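Cas13d (uncultured Ruminococcus sp, PDB 6IV9) binds a CRISPR RNA as a CRISPR effector whose two HEPN domains govern maturation of that RNA and cleavage of the target RNA. Local coordinates at residues A[518-532]-A[553-567]. The protein carries 2 engineered substitutions. Sequence-based numbering, arbitrary orientation. Where two conformers were deposited one is given.
Sequences LTTLISKFDNIKEFL and FNDSQRITNELFIVK. With nucleotides of chain B.
Phe525 fits as a knob into the hole formed by Ser556, Ile559, Thr560 and Leu563, where two nearly antiparallel helices (156° between their short axes) pack 8.1 Å apart. Ile559 CG2 stands almost exactly over one face of its ring, 3.5 Å from the centroid, a CH-pi contact. Ser556 OG approaches the ring edge in plane, while Leu563 CD2 meets the CD2 side obliquely. Phe553 continues this core: its ring is nearly parallel to that of Phe525 but slid so far that they barely overlap, with centroids 5.3 Å apart.

One turn earlier, Ile522 enters the hole formed by Thr560, Leu563, Phe564 and Lys567. With CG1 anti to the carbonyl carbon (chi1 -67°), CD1 comes within 3.7 Å of Phe564 CA and CG2 is left for the Thr560 methyl. Thr560 OG1 is turned back on its own helix, donating to Ser556 O at 2.8 Å.

Near the end of the pair Lys567 extends past Thr519, and its NZ donates to U34 OP1 of the RNA, chain B (2.8 Å). Helix 497-505 packs against Leu518, Leu521, Leu563 and Val566, while helix 168-197 touches Lys524, Ile528 and Phe531.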
# COMPACT_ATOMS: atom_id res chain seq x y z
N LEU A 518 2.76 -4.57 -0.22
CA LEU A 518 3.12 -5.98 0.07
C LEU A 518 1.89 -6.88 0.22
O LEU A 518 1.89 -7.92 -0.37
CB LEU A 518 4.03 -6.04 1.29
CG LEU A 518 5.51 -5.90 0.98
CD1 LEU A 518 6.00 -7.08 0.18
CD2 LEU A 518 5.78 -4.63 0.22
N THR A 519 0.89 -6.46 0.96
CA THR A 519 -0.28 -7.36 1.10
C THR A 519 -0.91 -7.60 -0.27
O THR A 519 -1.31 -8.69 -0.54
CB THR A 519 -1.29 -6.86 2.13
OG1 THR A 519 -1.82 -5.62 1.70
CG2 THR A 519 -0.69 -6.77 3.51
N THR A 520 -0.99 -6.57 -1.10
CA THR A 520 -1.56 -6.76 -2.46
C THR A 520 -0.69 -7.73 -3.28
O THR A 520 -1.25 -8.66 -3.80
CB THR A 520 -1.67 -5.42 -3.21
OG1 THR A 520 -2.47 -4.50 -2.48
CG2 THR A 520 -2.26 -5.58 -4.59
N LEU A 521 0.62 -7.53 -3.29
CA LEU A 521 1.50 -8.44 -4.07
C LEU A 521 1.37 -9.86 -3.53
O LEU A 521 1.24 -10.76 -4.30
CB LEU A 521 2.96 -7.98 -3.98
CG LEU A 521 3.31 -6.68 -4.68
CD1 LEU A 521 4.78 -6.36 -4.51
CD2 LEU A 521 2.97 -6.74 -6.14
N ILE A 522 1.36 -10.02 -2.21
CA ILE A 522 1.31 -11.39 -1.62
C ILE A 522 0.02 -12.07 -2.05
O ILE A 522 0.06 -13.20 -2.42
CB ILE A 522 1.42 -11.32 -0.09
CG1 ILE A 522 2.79 -10.82 0.35
CG2 ILE A 522 1.07 -12.65 0.54
CD1 ILE A 522 2.81 -10.29 1.74
N SER A 523 -1.08 -11.35 -1.99
CA SER A 523 -2.38 -11.93 -2.38
C SER A 523 -2.38 -12.35 -3.86
O SER A 523 -2.82 -13.42 -4.16
CB SER A 523 -3.45 -10.94 -2.09
OG SER A 523 -4.70 -11.48 -2.44
N LYS A 524 -1.88 -11.50 -4.74
CA LYS A 524 -1.87 -11.82 -6.19
C LYS A 524 -0.96 -13.02 -6.48
O LYS A 524 -1.38 -13.89 -7.20
CB LYS A 524 -1.52 -10.58 -6.99
CG LYS A 524 -2.39 -9.37 -6.73
CD LYS A 524 -3.86 -9.66 -6.69
CE LYS A 524 -4.69 -8.52 -6.16
NZ LYS A 524 -6.13 -8.71 -6.41
N PHE A 525 0.23 -13.06 -5.92
CA PHE A 525 1.13 -14.22 -6.16
C PHE A 525 0.49 -15.50 -5.61
O PHE A 525 0.61 -16.52 -6.21
CB PHE A 525 2.53 -13.96 -5.61
CG PHE A 525 3.40 -13.12 -6.50
CD1 PHE A 525 3.99 -13.65 -7.63
CD2 PHE A 525 3.63 -11.79 -6.21
CE1 PHE A 525 4.79 -12.87 -8.44
CE2 PHE A 525 4.43 -11.02 -7.03
CZ PHE A 525 5.02 -11.56 -8.14
N ASP A 526 -0.16 -15.41 -4.47
CA ASP A 526 -0.82 -16.58 -3.85
C ASP A 526 -1.91 -17.10 -4.79
O ASP A 526 -2.01 -18.29 -4.97
CB ASP A 526 -1.40 -16.19 -2.50
CG ASP A 526 -1.57 -17.33 -1.51
OD1 ASP A 526 -1.14 -18.42 -1.80
OD2 ASP A 526 -2.11 -17.08 -0.45
N ASN A 527 -2.68 -16.19 -5.37
CA ASN A 527 -3.74 -16.58 -6.33
C ASN A 527 -3.13 -17.22 -7.58
O ASN A 527 -3.63 -18.23 -8.02
CB ASN A 527 -4.59 -15.39 -6.73
CG ASN A 527 -5.55 -14.97 -5.63
OD1 ASN A 527 -5.92 -15.77 -4.81
ND2 ASN A 527 -5.93 -13.72 -5.62
N ILE A 528 -2.08 -16.61 -8.10
CA ILE A 528 -1.43 -17.12 -9.33
C ILE A 528 -0.89 -18.52 -9.05
O ILE A 528 -1.09 -19.39 -9.85
CB ILE A 528 -0.32 -16.16 -9.79
CG1 ILE A 528 -0.90 -14.81 -10.23
CG2 ILE A 528 0.53 -16.80 -10.86
CD1 ILE A 528 0.09 -13.70 -10.29
N LYS A 529 -0.26 -18.72 -7.90
CA LYS A 529 0.28 -20.07 -7.59
C LYS A 529 -0.87 -21.09 -7.54
O LYS A 529 -0.69 -22.18 -8.02
CB LYS A 529 1.18 -20.03 -6.36
CG LYS A 529 0.49 -20.04 -5.02
CD LYS A 529 0.70 -21.32 -4.27
CE LYS A 529 0.04 -21.31 -2.92
NZ LYS A 529 -1.39 -20.94 -3.00
N GLU A 530 -2.00 -20.71 -6.96
CA GLU A 530 -3.17 -21.62 -6.87
C GLU A 530 -3.75 -21.92 -8.25
O GLU A 530 -4.07 -23.05 -8.49
CB GLU A 530 -4.20 -21.08 -5.89
CG GLU A 530 -4.95 -22.16 -5.15
CD GLU A 530 -4.12 -23.19 -4.41
OE1 GLU A 530 -3.03 -22.86 -3.95
OE2 GLU A 530 -4.58 -24.31 -4.29
N PHE A 531 -3.88 -20.93 -9.12
CA PHE A 531 -4.41 -21.18 -10.48
C PHE A 531 -3.48 -22.14 -11.24
O PHE A 531 -3.98 -23.01 -11.92
CB PHE A 531 -4.69 -19.88 -11.22
CG PHE A 531 -5.97 -19.22 -10.82
CD1 PHE A 531 -7.18 -19.87 -10.97
CD2 PHE A 531 -5.98 -17.98 -10.23
CE1 PHE A 531 -8.36 -19.29 -10.57
CE2 PHE A 531 -7.16 -17.39 -9.83
CZ PHE A 531 -8.35 -18.04 -10.01
N LEU A 532 -2.17 -21.96 -11.13
CA LEU A 532 -1.23 -22.86 -11.85
C LEU A 532 -1.41 -24.28 -11.29
O LEU A 532 -1.49 -25.18 -12.05
CB LEU A 532 0.20 -22.38 -11.62
CG LEU A 532 0.62 -21.15 -12.41
CD1 LEU A 532 1.99 -20.69 -11.99
CD2 LEU A 532 0.58 -21.43 -13.90
N PHE A 553 6.57 -16.24 -12.82
CA PHE A 553 5.29 -16.66 -12.18
C PHE A 553 5.25 -18.15 -11.88
O PHE A 553 4.50 -18.59 -11.05
CB PHE A 553 4.10 -16.13 -12.96
CG PHE A 553 3.96 -14.66 -12.76
CD1 PHE A 553 3.52 -14.16 -11.56
CD2 PHE A 553 4.34 -13.77 -13.74
CE1 PHE A 553 3.42 -12.80 -11.36
CE2 PHE A 553 4.23 -12.41 -13.54
CZ PHE A 553 3.78 -11.93 -12.35
N ASN A 554 6.15 -18.91 -12.49
CA ASN A 554 6.24 -20.36 -12.18
C ASN A 554 6.71 -20.52 -10.73
O ASN A 554 6.50 -21.57 -10.16
CB ASN A 554 7.11 -21.12 -13.17
CG ASN A 554 6.45 -21.25 -14.52
OD1 ASN A 554 5.29 -21.60 -14.61
ND2 ASN A 554 7.18 -20.96 -15.57
N ASP A 555 7.36 -19.50 -10.18
CA ASP A 555 7.91 -19.54 -8.80
C ASP A 555 7.00 -18.77 -7.84
O ASP A 555 7.45 -18.38 -6.79
CB ASP A 555 9.35 -19.04 -8.77
CG ASP A 555 10.34 -20.06 -8.26
OD1 ASP A 555 9.90 -21.09 -7.75
OD2 ASP A 555 11.53 -19.80 -8.36
N SER A 556 5.72 -18.66 -8.21
CA SER A 556 4.72 -17.85 -7.47
C SER A 556 4.60 -18.33 -6.03
O SER A 556 4.44 -17.50 -5.16
CB SER A 556 3.40 -17.84 -8.16
OG SER A 556 3.44 -16.96 -9.24
N GLN A 557 4.59 -19.64 -5.83
CA GLN A 557 4.69 -20.12 -4.32
C GLN A 557 5.80 -19.60 -3.40
O GLN A 557 5.59 -19.14 -2.33
CB GLN A 557 4.61 -21.65 -4.27
CG GLN A 557 4.55 -22.20 -2.85
CD GLN A 557 3.31 -21.76 -2.10
OE1 GLN A 557 3.30 -20.75 -1.41
NE2 GLN A 557 2.25 -22.54 -2.23
N ARG A 558 7.01 -19.65 -3.93
CA ARG A 558 8.21 -19.15 -3.25
C ARG A 558 8.10 -17.62 -3.12
O ARG A 558 8.36 -17.12 -2.05
CB ARG A 558 9.42 -19.51 -4.11
CG ARG A 558 10.73 -19.04 -3.51
CD ARG A 558 11.92 -19.61 -4.21
NE ARG A 558 13.09 -19.19 -3.48
CZ ARG A 558 14.32 -19.44 -3.84
NH1 ARG A 558 14.55 -20.31 -4.81
NH2 ARG A 558 15.31 -18.82 -3.26
N ILE A 559 7.68 -16.94 -4.17
CA ILE A 559 7.57 -15.45 -4.10
C ILE A 559 6.54 -15.06 -3.03
O ILE A 559 6.83 -14.18 -2.25
CB ILE A 559 7.24 -14.86 -5.47
CG1 ILE A 559 8.35 -15.13 -6.48
CG2 ILE A 559 6.93 -13.39 -5.36
CD1 ILE A 559 7.95 -14.92 -7.91
N THR A 560 5.42 -15.76 -2.96
CA THR A 560 4.40 -15.40 -1.95
C THR A 560 5.02 -15.53 -0.55
O THR A 560 4.83 -14.64 0.25
CB THR A 560 3.22 -16.38 -2.02
OG1 THR A 560 2.64 -16.32 -3.31
CG2 THR A 560 2.15 -16.08 -1.01
N ASN A 561 5.74 -16.61 -0.30
CA ASN A 561 6.37 -16.83 1.03
C ASN A 561 7.44 -15.78 1.32
O ASN A 561 7.47 -15.28 2.41
CB ASN A 561 6.96 -18.24 1.12
CG ASN A 561 5.92 -19.32 0.99
OD1 ASN A 561 4.75 -19.10 1.24
ND2 ASN A 561 6.34 -20.50 0.59
N GLU A 562 8.30 -15.49 0.36
CA GLU A 562 9.40 -14.50 0.54
C GLU A 562 8.85 -13.09 0.75
O GLU A 562 9.35 -12.37 1.58
CB GLU A 562 10.31 -14.55 -0.67
CG GLU A 562 10.91 -15.91 -0.86
CD GLU A 562 12.02 -15.99 -1.88
OE1 GLU A 562 12.16 -15.07 -2.67
OE2 GLU A 562 12.73 -16.98 -1.85
N LEU A 563 7.82 -12.74 0.00
CA LEU A 563 7.21 -11.39 0.10
C LEU A 563 6.62 -11.23 1.50
O LEU A 563 6.64 -10.15 2.02
CB LEU A 563 6.17 -11.27 -1.00
CG LEU A 563 6.53 -10.38 -2.18
CD1 LEU A 563 8.00 -10.16 -2.38
CD2 LEU A 563 5.83 -10.77 -3.44
N PHE A 564 6.09 -12.29 2.08
CA PHE A 564 5.52 -12.20 3.44
C PHE A 564 6.64 -11.82 4.41
O PHE A 564 6.44 -10.99 5.28
CB PHE A 564 4.85 -13.53 3.79
CG PHE A 564 3.97 -13.52 5.00
CD1 PHE A 564 2.65 -13.12 4.92
CD2 PHE A 564 4.44 -13.95 6.22
CE1 PHE A 564 1.84 -13.14 6.03
CE2 PHE A 564 3.63 -13.97 7.34
CZ PHE A 564 2.33 -13.57 7.24
N ILE A 565 7.81 -12.43 4.25
CA ILE A 565 8.99 -12.12 5.09
C ILE A 565 9.46 -10.68 4.82
O ILE A 565 9.76 -9.99 5.74
CB ILE A 565 10.10 -13.15 4.87
CG1 ILE A 565 9.67 -14.52 5.40
CG2 ILE A 565 11.39 -12.70 5.52
CD1 ILE A 565 10.38 -15.65 4.76
N VAL A 566 9.44 -10.26 3.56
CA VAL A 566 9.86 -8.88 3.21
C VAL A 566 8.94 -7.89 3.94
O VAL A 566 9.45 -6.97 4.51
CB VAL A 566 9.80 -8.67 1.69
CG1 VAL A 566 9.81 -7.20 1.31
CG2 VAL A 566 10.92 -9.41 1.01
N LYS A 567 7.65 -8.16 3.98
CA LYS A 567 6.72 -7.26 4.69
C LYS A 567 7.13 -7.20 6.16
O LYS A 567 7.15 -6.12 6.71
CB LYS A 567 5.30 -7.79 4.55
CG LYS A 567 4.24 -7.15 5.42
CD LYS A 567 2.85 -7.67 5.15
CE LYS A 567 1.81 -7.07 6.07
NZ LYS A 567 2.00 -7.48 7.47
P U B 23 -15.83 -15.60 -8.01
OP1 U B 23 -15.39 -16.95 -8.40
OP2 U B 23 -16.08 -15.26 -6.63
O5' U B 23 -14.67 -14.63 -8.55
C5' U B 23 -14.49 -13.28 -8.07
C4' U B 23 -13.04 -12.88 -8.32
O4' U B 23 -12.22 -13.67 -7.41
C3' U B 23 -12.52 -13.22 -9.72
O3' U B 23 -11.67 -12.19 -10.19
C2' U B 23 -11.73 -14.48 -9.52
O2' U B 23 -10.76 -14.75 -10.53
C1' U B 23 -11.15 -14.27 -8.11
N1 U B 23 -10.84 -15.56 -7.48
C2 U B 23 -9.51 -15.87 -7.23
O2 U B 23 -8.61 -15.11 -7.47
N3 U B 23 -9.30 -17.12 -6.71
C4 U B 23 -10.23 -18.07 -6.45
O4 U B 23 -9.86 -19.16 -6.01
C5 U B 23 -11.58 -17.68 -6.71
C6 U B 23 -11.83 -16.46 -7.20
P U B 34 -1.22 -7.52 8.96
OP1 U B 34 0.11 -7.12 9.48
OP2 U B 34 -2.39 -7.51 9.81
O5' U B 34 -1.53 -6.63 7.71
C5' U B 34 -2.27 -5.41 7.81
C4' U B 34 -2.56 -4.90 6.43
O4' U B 34 -3.43 -5.78 5.68
C3' U B 34 -3.27 -3.55 6.37
O3' U B 34 -2.26 -2.55 6.58
C2' U B 34 -3.81 -3.57 4.95
O2' U B 34 -2.78 -3.26 4.03
C1' U B 34 -4.28 -5.03 4.85
N1 U B 34 -5.66 -5.23 5.31
C2 U B 34 -6.64 -4.75 4.47
O2 U B 34 -6.38 -4.18 3.43
N3 U B 34 -7.91 -4.94 4.91
C4 U B 34 -8.31 -5.55 6.07
O4 U B 34 -9.50 -5.70 6.28
C5 U B 34 -7.25 -6.05 6.88
C6 U B 34 -5.98 -5.85 6.50
P C B 33 -5.12 -11.24 10.34
OP1 C B 33 -4.34 -11.43 11.59
OP2 C B 33 -6.27 -10.32 10.25
O5' C B 33 -4.12 -10.77 9.19
C5' C B 33 -2.88 -11.45 8.96
C4' C B 33 -2.21 -10.97 7.73
O4' C B 33 -2.96 -11.41 6.57
C3' C B 33 -2.14 -9.46 7.55
O3' C B 33 -1.06 -8.91 8.27
C2' C B 33 -1.93 -9.35 6.06
O2' C B 33 -0.62 -9.72 5.65
C1' C B 33 -2.90 -10.41 5.56
N1 C B 33 -4.26 -9.86 5.32
C2 C B 33 -4.47 -9.22 4.10
O2 C B 33 -3.52 -9.09 3.32
N3 C B 33 -5.70 -8.72 3.82
C4 C B 33 -6.67 -8.81 4.73
N4 C B 33 -7.87 -8.35 4.40
C5 C B 33 -6.49 -9.49 5.97
C6 C B 33 -5.29 -10.02 6.21